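Local coordinates for sensory box/GGDEF family protein (Caulobacter crescentus, PDB 4YME) that probably makes the second messenger cyclic di-GMP through a diguanylate cyclase (GGDEF) domain, the part seen here of a longer membrane protein that also carries an EAL domain, at residues N12-S15 with L16-L20; D49-G52 with H53-D57; L106-M109 with L110-P113; A149-R152 with A153-G157. All coordinates share one frame; numbering follows the deposited sequence. Where two conformers were deposited one is given.

Interaction 1 of 4, residues N12-S15 with L16-L20; sequences NRNS and LQMRL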
loop_
_atom_site.group_PDB
_atom_site.type_symbol
_atom_site.label_atom_id
_atom_site.label_comp_id
_atom_site.label_asym_id
_atom_site.label_seq_id
_atom_site.Cartn_x
_atom_site.Cartn_y
_atom_site.Cartn_z
ATOM N N ASN A 12 -5.160 8.060 -6.305
ATOM C CA ASN A 12 -4.104 7.965 -7.294
ATOM C C ASN A 12 -2.823 8.644 -6.774
ATOM O O ASN A 12 -2.758 9.111 -5.641
ATOM C CB ASN A 12 -4.576 8.499 -8.646
ATOM C CG ASN A 12 -5.017 9.959 -8.622
ATOM O OD1 ASN A 12 -4.614 10.721 -7.753
ATOM N ND2 ASN A 12 -5.903 10.333 -9.545
ATOM N N ARG A 13 -1.763 8.616 -7.577
ATOM C CA ARG A 13 -0.489 9.230 -7.172
ATOM C C ARG A 13 -0.648 10.685 -6.734
ATOM O O ARG A 13 -0.034 11.087 -5.708
ATOM C CB ARG A 13 0.512 9.167 -8.345
ATOM C CG ARG A 13 1.906 9.725 -8.018
ATOM C CD ARG A 13 2.826 9.668 -9.268
ATOM N NE ARG A 13 3.077 8.294 -9.710
ATOM C CZ ARG A 13 3.983 7.462 -9.189
ATOM N NH1 ARG A 13 4.740 7.819 -8.160
ATOM N NH2 ARG A 13 4.103 6.234 -9.690
ATOM N N ASN A 14 -1.391 11.473 -7.523
ATOM C CA ASN A 14 -1.644 12.928 -7.259
ATOM C C ASN A 14 -2.238 13.123 -5.881
ATOM O O ASN A 14 -1.749 13.918 -5.051
ATOM C CB ASN A 14 -2.633 13.535 -8.306
ATOM C CG ASN A 14 -3.343 14.844 -7.809
ATOM O OD1 ASN A 14 -2.696 15.765 -7.291
ATOM N ND2 ASN A 14 -4.683 14.908 -7.977
ATOM N N SER A 15 -3.356 12.430 -5.631
ATOM C CA SER A 15 -4.082 12.654 -4.368
ATOM C C SER A 15 -3.341 12.047 -3.203
ATOM O O SER A 15 -3.338 12.617 -2.142
ATOM C CB SER A 15 -5.531 12.194 -4.384
ATOM O OG SER A 15 -5.667 10.859 -4.810
ATOM N N LEU A 16 -2.631 10.944 -3.413
ATOM C CA LEU A 16 -1.746 10.431 -2.387
ATOM C C LEU A 16 -0.725 11.456 -1.915
ATOM O O LEU A 16 -0.549 11.711 -0.718
ATOM C CB LEU A 16 -1.020 9.157 -2.902
ATOM C CG LEU A 16 0.171 8.704 -2.060
ATOM C CD1 LEU A 16 -0.398 8.216 -0.739
ATOM C CD2 LEU A 16 1.007 7.645 -2.819
ATOM N N GLN A 17 -0.030 12.050 -2.874
ATOM C CA GLN A 17 1.031 13.005 -2.520
ATOM C C GLN A 17 0.424 14.190 -1.761
ATOM O O GLN A 17 0.984 14.634 -0.742
ATOM C CB GLN A 17 1.722 13.480 -3.803
ATOM C CG GLN A 17 2.931 14.392 -3.538
ATOM C CD GLN A 17 2.541 15.859 -3.236
ATOM O OE1 GLN A 17 1.463 16.360 -3.660
ATOM N NE2 GLN A 17 3.422 16.554 -2.475
HETATM N N MSE A 18 -0.747 14.672 -2.199
HETATM C CA MSE A 18 -1.379 15.846 -1.536
HETATM C C MSE A 18 -1.790 15.508 -0.095
HETATM O O MSE A 18 -1.585 16.271 0.835
HETATM C CB MSE A 18 -2.624 16.310 -2.260
HETATM C CG MSE A 18 -2.332 16.834 -3.595
HETATM SE SE MSE A 18 -3.932 17.409 -4.558
HETATM C CE MSE A 18 -5.323 16.127 -4.186
ATOM N N ARG A 19 -2.404 14.357 0.060
ATOM C CA ARG A 19 -2.901 13.955 1.374
ATOM C C ARG A 19 -1.759 13.587 2.330
ATOM O O ARG A 19 -1.845 13.863 3.514
ATOM C CB ARG A 19 -3.935 12.845 1.245
ATOM C CG ARG A 19 -5.305 13.365 0.719
ATOM C CD ARG A 19 -6.358 12.289 0.786
ATOM N NE ARG A 19 -6.644 11.948 2.191
ATOM C CZ ARG A 19 -7.538 11.041 2.590
ATOM N NH1 ARG A 19 -8.227 10.362 1.690
ATOM N NH2 ARG A 19 -7.715 10.789 3.869
ATOM N N LEU A 20 -0.680 13.018 1.790
ATOM C CA LEU A 20 0.504 12.683 2.602
ATOM C C LEU A 20 1.187 13.967 3.072
ATOM O O LEU A 20 1.563 14.104 4.222
ATOM C CB LEU A 20 1.434 11.756 1.810
ATOM C CG LEU A 20 2.757 11.440 2.526
ATOM C CD1 LEU A 20 2.528 10.854 3.904
ATOM C CD2 LEU A 20 3.515 10.420 1.639
HETATM O O HOH W 1 0.127 15.821 -6.050
#
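A capping box formed by N12 and S15 starts helix 13-30, and the first turn follows at once as L16 N bonds to N12 O at 2.9 Å. N12 is the N-cap: with chi1 at 60° its amide curls back over the helix start, and OD1 takes the N-H of S15 at 3.0 Å in an almost straight bond (169°). The return bond is longer, 3.2 Å from N12 N to S15 OG. Asparagine and serine suit these places because each has a short polar arm that reaches the other's backbone amide. S15 OG also bonds to E3 O, while N12 ND2 holds A2 O, tying the N-terminal tail to the helix. Without the hydroxyl, as with an alanine here, N12 N and E3 O would probably lose their shared partner and the box would keep one side only. One turn on, the bent selenomethionine chain of M18 folds back along the helix and lays CE 3.7 Å from S15 CA. A water lies within bonding distance of both N14 O (2.9 Å) and Q17 OE1 (2.8 Å), though it cannot serve every acceptor around it at once; Q17 NE2 bonds to E140. On the inner side, L16 presses on F76, A78 and L80 of strand 76-81, on I86 and V88 of strand 84-91, and on M143 of helix 139-156, so the capped turn lies directly over the sheet.

Interaction 2 of 4, residues D49-G52 with H53-D57; sequences DQHG and HLAGD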
loop_
_atom_site.group_PDB
_atom_site.type_symbol
_atom_site.label_atom_id
_atom_site.label_comp_id
_atom_site.label_asym_id
_atom_site.label_seq_id
_atom_site.Cartn_x
_atom_site.Cartn_y
_atom_site.Cartn_z
ATOM N N ASP A 49 0.565 -13.200 -17.484
ATOM C CA ASP A 49 1.248 -14.114 -18.425
ATOM C C ASP A 49 0.433 -15.332 -18.721
ATOM O O ASP A 49 0.349 -15.761 -19.903
ATOM C CB ASP A 49 2.593 -14.558 -17.851
ATOM C CG ASP A 49 3.648 -13.517 -17.970
ATOM O OD1 ASP A 49 3.427 -12.537 -18.711
ATOM O OD2 ASP A 49 4.714 -13.647 -17.298
ATOM N N GLN A 50 -0.157 -15.905 -17.678
ATOM C CA GLN A 50 -0.821 -17.217 -17.765
ATOM C C GLN A 50 -2.274 -17.102 -18.134
ATOM O O GLN A 50 -2.795 -17.959 -18.851
ATOM C CB GLN A 50 -0.684 -18.034 -16.464
ATOM C CG GLN A 50 0.733 -18.543 -16.170
ATOM C CD GLN A 50 1.280 -19.539 -17.221
ATOM O OE1 GLN A 50 2.278 -19.274 -17.885
ATOM N NE2 GLN A 50 0.639 -20.677 -17.342
ATOM N N HIS A 51 -2.943 -16.011 -17.713
ATOM C CA HIS A 51 -4.391 -15.836 -17.917
ATOM C C HIS A 51 -4.848 -14.520 -18.557
ATOM O O HIS A 51 -6.049 -14.265 -18.543
ATOM C CB HIS A 51 -5.118 -15.921 -16.568
ATOM C CG HIS A 51 -4.796 -17.132 -15.765
ATOM N ND1 HIS A 51 -5.566 -18.271 -15.812
ATOM C CD2 HIS A 51 -3.794 -17.388 -14.891
ATOM C CE1 HIS A 51 -5.053 -19.177 -14.998
ATOM N NE2 HIS A 51 -3.976 -18.670 -14.429
ATOM N N GLY A 52 -3.932 -13.699 -19.094
ATOM C CA GLY A 52 -4.243 -12.444 -19.785
ATOM C C GLY A 52 -4.407 -11.232 -18.837
ATOM O O GLY A 52 -4.550 -11.426 -17.623
ATOM N N HIS A 53 -4.453 -10.030 -19.415
ATOM C CA HIS A 53 -4.484 -8.745 -18.679
ATOM C C HIS A 53 -5.668 -8.602 -17.704
ATOM O O HIS A 53 -5.517 -7.985 -16.623
ATOM C CB HIS A 53 -4.415 -7.517 -19.649
ATOM C CG HIS A 53 -5.713 -7.206 -20.348
ATOM N ND1 HIS A 53 -6.160 -7.916 -21.447
ATOM C CD2 HIS A 53 -6.687 -6.311 -20.060
ATOM C CE1 HIS A 53 -7.348 -7.462 -21.809
ATOM N NE2 HIS A 53 -7.684 -6.478 -20.988
ATOM N N LEU A 54 -6.808 -9.182 -18.042
ATOM C CA LEU A 54 -8.000 -9.136 -17.204
ATOM C C LEU A 54 -7.783 -9.900 -15.883
ATOM O O LEU A 54 -8.415 -9.572 -14.864
ATOM C CB LEU A 54 -9.251 -9.651 -17.927
ATOM C CG LEU A 54 -9.584 -8.773 -19.135
ATOM C CD1 LEU A 54 -10.627 -9.473 -20.030
ATOM C CD2 LEU A 54 -10.024 -7.385 -18.733
ATOM N N ALA A 55 -6.873 -10.872 -15.873
ATOM C CA ALA A 55 -6.556 -11.589 -14.622
ATOM C C ALA A 55 -5.780 -10.676 -13.673
ATOM O O ALA A 55 -6.091 -10.621 -12.467
ATOM C CB ALA A 55 -5.731 -12.821 -14.894
ATOM N N GLY A 56 -4.758 -10.042 -14.191
ATOM C CA GLY A 56 -4.008 -9.079 -13.352
ATOM C C GLY A 56 -4.929 -7.981 -12.852
ATOM O O GLY A 56 -4.866 -7.598 -11.659
ATOM N N ASP A 57 -5.848 -7.516 -13.680
ATOM C CA ASP A 57 -6.827 -6.506 -13.233
ATOM C C ASP A 57 -7.691 -6.976 -12.073
ATOM O O ASP A 57 -7.962 -6.221 -11.138
ATOM C CB ASP A 57 -7.674 -5.995 -14.405
ATOM C CG ASP A 57 -6.891 -5.157 -15.368
ATOM O OD1 ASP A 57 -5.685 -4.857 -15.162
ATOM O OD2 ASP A 57 -7.511 -4.805 -16.419
#
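The Gly-His-x-x-Gly-Asp sequence characteristic of GGDEF domains makes the sharp joint between helix 44-51 and helix 53-70, where H51 and G52 meet A55. The polar link is a single backbone bond: A55 N donates to G52 O at 3.0 Å. It is bent (145° at the hydrogen), and the donor stands above the carbonyl plane, 44° out of it, rather than on a lone pair. G52 makes the joint with a positive phi of 85°; a beta carbon there would also lie tightly against H53 N, so a residue without a side chain fits well. Beside the bond, the methyl of A55 points back at the preceding helix, with CB 3.3 Å from G52 O and 3.6 Å from H51 CB. Alanine suits the spot because it fills the crook between the two helices without pushing them apart. The H53 ring stands over its own neighbour L54, whose CG lies 3.5 Å above one ring face near the rim. D57, one turn into the second helix, corresponds to the aspartate that ends this conserved sequence and contacts the guanine base in related cyclases, so the joint probably borders the nucleotide pocket. Here the small hairpin packs against it: H51 touches Q119 and L121 of strand 119-121, A55 touches L121 and F116, and L54 also rests on F116 of strand 114-116.

Interaction 3 of 4, residues L106-M109 with L110-P113; sequences LIEM and LAAP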
loop_
_atom_site.group_PDB
_atom_site.type_symbol
_atom_site.label_atom_id
_atom_site.label_comp_id
_atom_site.label_asym_id
_atom_site.label_seq_id
_atom_site.Cartn_x
_atom_site.Cartn_y
_atom_site.Cartn_z
ATOM N N LEU A 106 -1.838 -6.393 6.879
ATOM C CA LEU A 106 -1.903 -6.237 5.429
ATOM C C LEU A 106 -1.381 -7.496 4.721
ATOM O O LEU A 106 -1.995 -7.989 3.764
ATOM C CB LEU A 106 -1.129 -4.993 4.966
ATOM C CG LEU A 106 -1.760 -3.655 5.382
ATOM C CD1 LEU A 106 -0.850 -2.541 5.055
ATOM C CD2 LEU A 106 -3.183 -3.502 4.785
ATOM N N ILE A 107 -0.224 -7.985 5.126
ATOM C CA ILE A 107 0.343 -9.186 4.495
ATOM C C ILE A 107 -0.674 -10.360 4.631
ATOM O O ILE A 107 -0.952 -11.083 3.675
ATOM C CB ILE A 107 1.729 -9.542 5.105
ATOM C CG1 ILE A 107 2.762 -8.504 4.653
ATOM C CG2 ILE A 107 2.162 -10.960 4.709
ATOM C CD1 ILE A 107 3.973 -8.513 5.449
ATOM N N GLU A 108 -1.249 -10.510 5.798
ATOM C CA GLU A 108 -2.212 -11.601 6.020
ATOM C C GLU A 108 -3.435 -11.469 5.112
ATOM O O GLU A 108 -3.865 -12.464 4.440
ATOM C CB GLU A 108 -2.674 -11.648 7.480
ATOM C CG GLU A 108 -3.553 -12.888 7.779
ATOM C CD GLU A 108 -2.954 -14.155 7.187
ATOM O OE1 GLU A 108 -1.754 -14.410 7.463
ATOM O OE2 GLU A 108 -3.666 -14.884 6.433
HETATM N N MSE A 109 -3.957 -10.260 5.035
HETATM C CA MSE A 109 -5.175 -10.075 4.249
HETATM C C MSE A 109 -4.941 -10.243 2.759
HETATM O O MSE A 109 -5.843 -10.669 2.056
HETATM C CB MSE A 109 -5.823 -8.751 4.555
HETATM C CG MSE A 109 -5.188 -7.546 3.898
HETATM SE SE MSE A 109 -6.162 -5.875 4.304
HETATM C CE MSE A 109 -6.704 -6.493 6.135
ATOM N N LEU A 110 -3.744 -9.934 2.279
ATOM C CA LEU A 110 -3.412 -10.081 0.864
ATOM C C LEU A 110 -2.909 -11.448 0.451
ATOM O O LEU A 110 -2.518 -11.662 -0.689
ATOM C CB LEU A 110 -2.443 -8.984 0.441
ATOM C CG LEU A 110 -2.913 -7.528 0.587
ATOM C CD1 LEU A 110 -1.866 -6.510 0.089
ATOM C CD2 LEU A 110 -4.275 -7.333 -0.152
ATOM N N ALA A 111 -2.881 -12.383 1.388
ATOM C CA ALA A 111 -2.348 -13.678 1.107
ATOM C C ALA A 111 -3.352 -14.581 0.382
ATOM O O ALA A 111 -2.937 -15.453 -0.399
ATOM C CB ALA A 111 -1.897 -14.321 2.400
ATOM N N ALA A 112 -4.653 -14.424 0.627
ATOM C CA ALA A 112 -5.647 -15.403 0.097
ATOM C C ALA A 112 -5.836 -15.252 -1.366
ATOM O O ALA A 112 -5.835 -14.125 -1.837
ATOM C CB ALA A 112 -6.983 -15.247 0.758
ATOM N N PRO A 113 -6.001 -16.327 -2.118
ATOM C CA PRO A 113 -6.176 -16.180 -3.580
ATOM C C PRO A 113 -7.453 -15.447 -3.982
ATOM O O PRO A 113 -8.322 -15.261 -3.146
ATOM C CB PRO A 113 -6.218 -17.632 -4.104
ATOM C CG PRO A 113 -6.282 -18.473 -2.896
ATOM C CD PRO A 113 -5.877 -17.743 -1.724
HETATM O O HOH W 2 -5.908 -13.537 3.204
#
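L110 N bonds back to L106 O and A111 N to E108 O, the last backbone hydrogen bonds of helix 95-109. The first, at 3.0 Å, has the usual helical span, with a weak second pull from I107 O. The second, at 3.2 Å, reaches only three residues back, and its donor stands 66° out of the carbonyl plane, a tightened turn through which the helix gives way to loop. A water bonded to E108 O at 2.6 Å also makes weak bonds with M109 O and A112 N. R66 gathers the carbonyls of the exit: NH1 bonds to M109 O and A112 O, and NH2 to P113 O, a suitable task for a guanidinium group with several N-H bonds directed outward. The apolar pair is L110 CG with M109 CG, 4.0 Å apart; L110 CG also packs against a carbonyl, 3.3 Å from L106 O. With chi1 at -60° the branched end of L110 faces inward, among T63 and R66 of helix 53-70, I39 of strand 33-41 and S125 of strand 125-131. Cutting this leucine back to an alanine is likely to open a gap between these elements and leave the helix end less firmly seated. L106 adds I37, I39 and L67 to the same apolar layer. The arrangement belongs to the ferredoxin-like fold: the second crossover helix lies beside helix 53-70 on the sheet, and its exit leads toward the last strand, 125-131.

Interaction 4 of 4, residues A149-R152 with A153-G157; sequences ALYR and AKESG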
loop_
_atom_site.group_PDB
_atom_site.type_symbol
_atom_site.label_atom_id
_atom_site.label_comp_id
_atom_site.label_asym_id
_atom_site.label_seq_id
_atom_site.Cartn_x
_atom_site.Cartn_y
_atom_site.Cartn_z
ATOM N N ALA A 149 12.643 0.511 0.735
ATOM C CA ALA A 149 12.352 -0.501 1.753
ATOM C C ALA A 149 11.646 -1.702 1.141
ATOM O O ALA A 149 11.908 -2.833 1.526
ATOM C CB ALA A 149 11.514 0.136 2.858
ATOM N N LEU A 150 10.794 -1.469 0.153
ATOM C CA LEU A 150 10.124 -2.560 -0.569
ATOM C C LEU A 150 11.160 -3.390 -1.313
ATOM O O LEU A 150 11.119 -4.626 -1.227
ATOM C CB LEU A 150 9.027 -2.061 -1.511
ATOM C CG LEU A 150 8.353 -3.139 -2.395
ATOM C CD1 LEU A 150 7.646 -4.205 -1.592
ATOM C CD2 LEU A 150 7.341 -2.488 -3.263
ATOM N N TYR A 151 12.089 -2.731 -2.019
ATOM C CA TYR A 151 13.159 -3.446 -2.699
ATOM C C TYR A 151 13.912 -4.345 -1.718
ATOM O O TYR A 151 14.144 -5.527 -2.021
ATOM C CB TYR A 151 14.181 -2.497 -3.403
ATOM C CG TYR A 151 15.325 -3.283 -4.016
ATOM C CD1 TYR A 151 15.192 -3.854 -5.254
ATOM C CD2 TYR A 151 16.507 -3.464 -3.324
ATOM C CE1 TYR A 151 16.199 -4.625 -5.805
ATOM C CE2 TYR A 151 17.541 -4.240 -3.872
ATOM C CZ TYR A 151 17.348 -4.802 -5.104
ATOM O OH TYR A 151 18.312 -5.589 -5.700
ATOM N N ARG A 152 14.317 -3.769 -0.581
ATOM C CA ARG A 152 15.081 -4.503 0.433
ATOM C C ARG A 152 14.283 -5.695 0.958
ATOM O O ARG A 152 14.833 -6.783 1.179
ATOM C CB ARG A 152 15.469 -3.599 1.596
ATOM C CG ARG A 152 16.505 -2.540 1.252
ATOM C CD ARG A 152 17.714 -3.177 0.617
ATOM N NE ARG A 152 18.865 -2.300 0.563
ATOM C CZ ARG A 152 19.883 -2.496 -0.261
ATOM N NH1 ARG A 152 19.862 -3.503 -1.118
ATOM N NH2 ARG A 152 20.905 -1.671 -0.243
ATOM N N ALA A 153 12.999 -5.481 1.174
ATOM C CA ALA A 153 12.109 -6.554 1.649
ATOM C C ALA A 153 11.940 -7.697 0.643
ATOM O O ALA A 153 11.803 -8.850 1.031
ATOM C CB ALA A 153 10.745 -5.976 1.994
ATOM N N LYS A 154 11.931 -7.370 -0.634
ATOM C CA LYS A 154 11.797 -8.383 -1.685
ATOM C C LYS A 154 13.106 -9.147 -1.830
ATOM O O LYS A 154 13.060 -10.351 -2.058
ATOM C CB LYS A 154 11.323 -7.776 -3.011
ATOM C CG LYS A 154 9.864 -7.297 -2.951
ATOM C CD LYS A 154 9.507 -6.400 -4.119
ATOM C CE LYS A 154 9.509 -7.144 -5.405
ATOM N NZ LYS A 154 9.158 -6.225 -6.505
ATOM N N GLU A 155 14.261 -8.489 -1.651
ATOM C CA GLU A 155 15.554 -9.176 -1.676
ATOM C C GLU A 155 15.710 -10.110 -0.468
ATOM O O GLU A 155 16.054 -11.265 -0.628
ATOM C CB GLU A 155 16.720 -8.183 -1.724
ATOM C CG GLU A 155 16.862 -7.431 -3.050
ATOM C CD GLU A 155 17.088 -8.343 -4.257
ATOM O OE1 GLU A 155 18.157 -8.989 -4.322
ATOM O OE2 GLU A 155 16.219 -8.392 -5.155
ATOM N N SER A 156 15.442 -9.595 0.742
ATOM C CA SER A 156 15.649 -10.349 2.019
ATOM C C SER A 156 14.504 -11.271 2.483
ATOM O O SER A 156 14.746 -12.191 3.302
ATOM C CB SER A 156 15.938 -9.367 3.167
ATOM O OG SER A 156 14.790 -8.555 3.467
ATOM N N GLY A 157 13.286 -10.997 1.982
ATOM C CA GLY A 157 12.033 -11.657 2.411
ATOM C C GLY A 157 11.395 -11.116 3.697
ATOM O O GLY A 157 11.925 -10.195 4.335
HETATM O O HOH W 3 14.133 -6.989 -4.649
#
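E155 folds back over the ring of Y151, one turn earlier, near the C-terminal end of helix 139-156, the last helix of the GGDEF domain. In the conformer of E155 described, CG covers one face of the Y151 ring, 3.4 Å from CZ, while the carboxylate, within 6° of the ring plane, lies beside the hydroxyl end. On the same ring face, toward its rim, a water donates to Y151 O (3.0 Å) and E155 OE2 (2.6 Å). On the next flank L150 CD1 touches K154 CD at 3.8 Å; leucine suits its buried place against C38 and D40 of strand 33-41, while the lysine stretches past it, bent at chi3 (67°), and ends in a salt bridge from NZ to D40. D40 corresponds to a metal-binding aspartate of related cyclases, and K154 to the lysine of their Y-x-A-K motif, which probably contacts phosphate. What positions these side chains is the regular helix backbone, E155 N bonding to Y151 O at 3.0 Å among others. At its end S156 closes back on R152 O, which accepts both S156 N and S156 OG at 2.9 Å, from opposite faces of the carbonyl plane.

Overall arrangement
All four contacts are turns at helix ends within one ferredoxin-like GGDEF domain, and none touches another. Interaction 1 opens the first helix and interaction 3 closes the helix 95-109; they lie on opposite sides of the chain's centre, about 24 Å between centres. Interactions 3 and 4 are the nearest pair, about 17 Å between centres and 8 Å between nearest atoms. Interactions 1 and 2 are the most distant, about 27 Å between centres. Around D40, the site expected for nucleotide and metal by analogy with other cyclases, interaction 4 supplies a lysine, while interaction 2 lies on the guanine side; interaction 1 packs on strands 76-81 and 84-91, interaction 3 on 33-41 and 125-131.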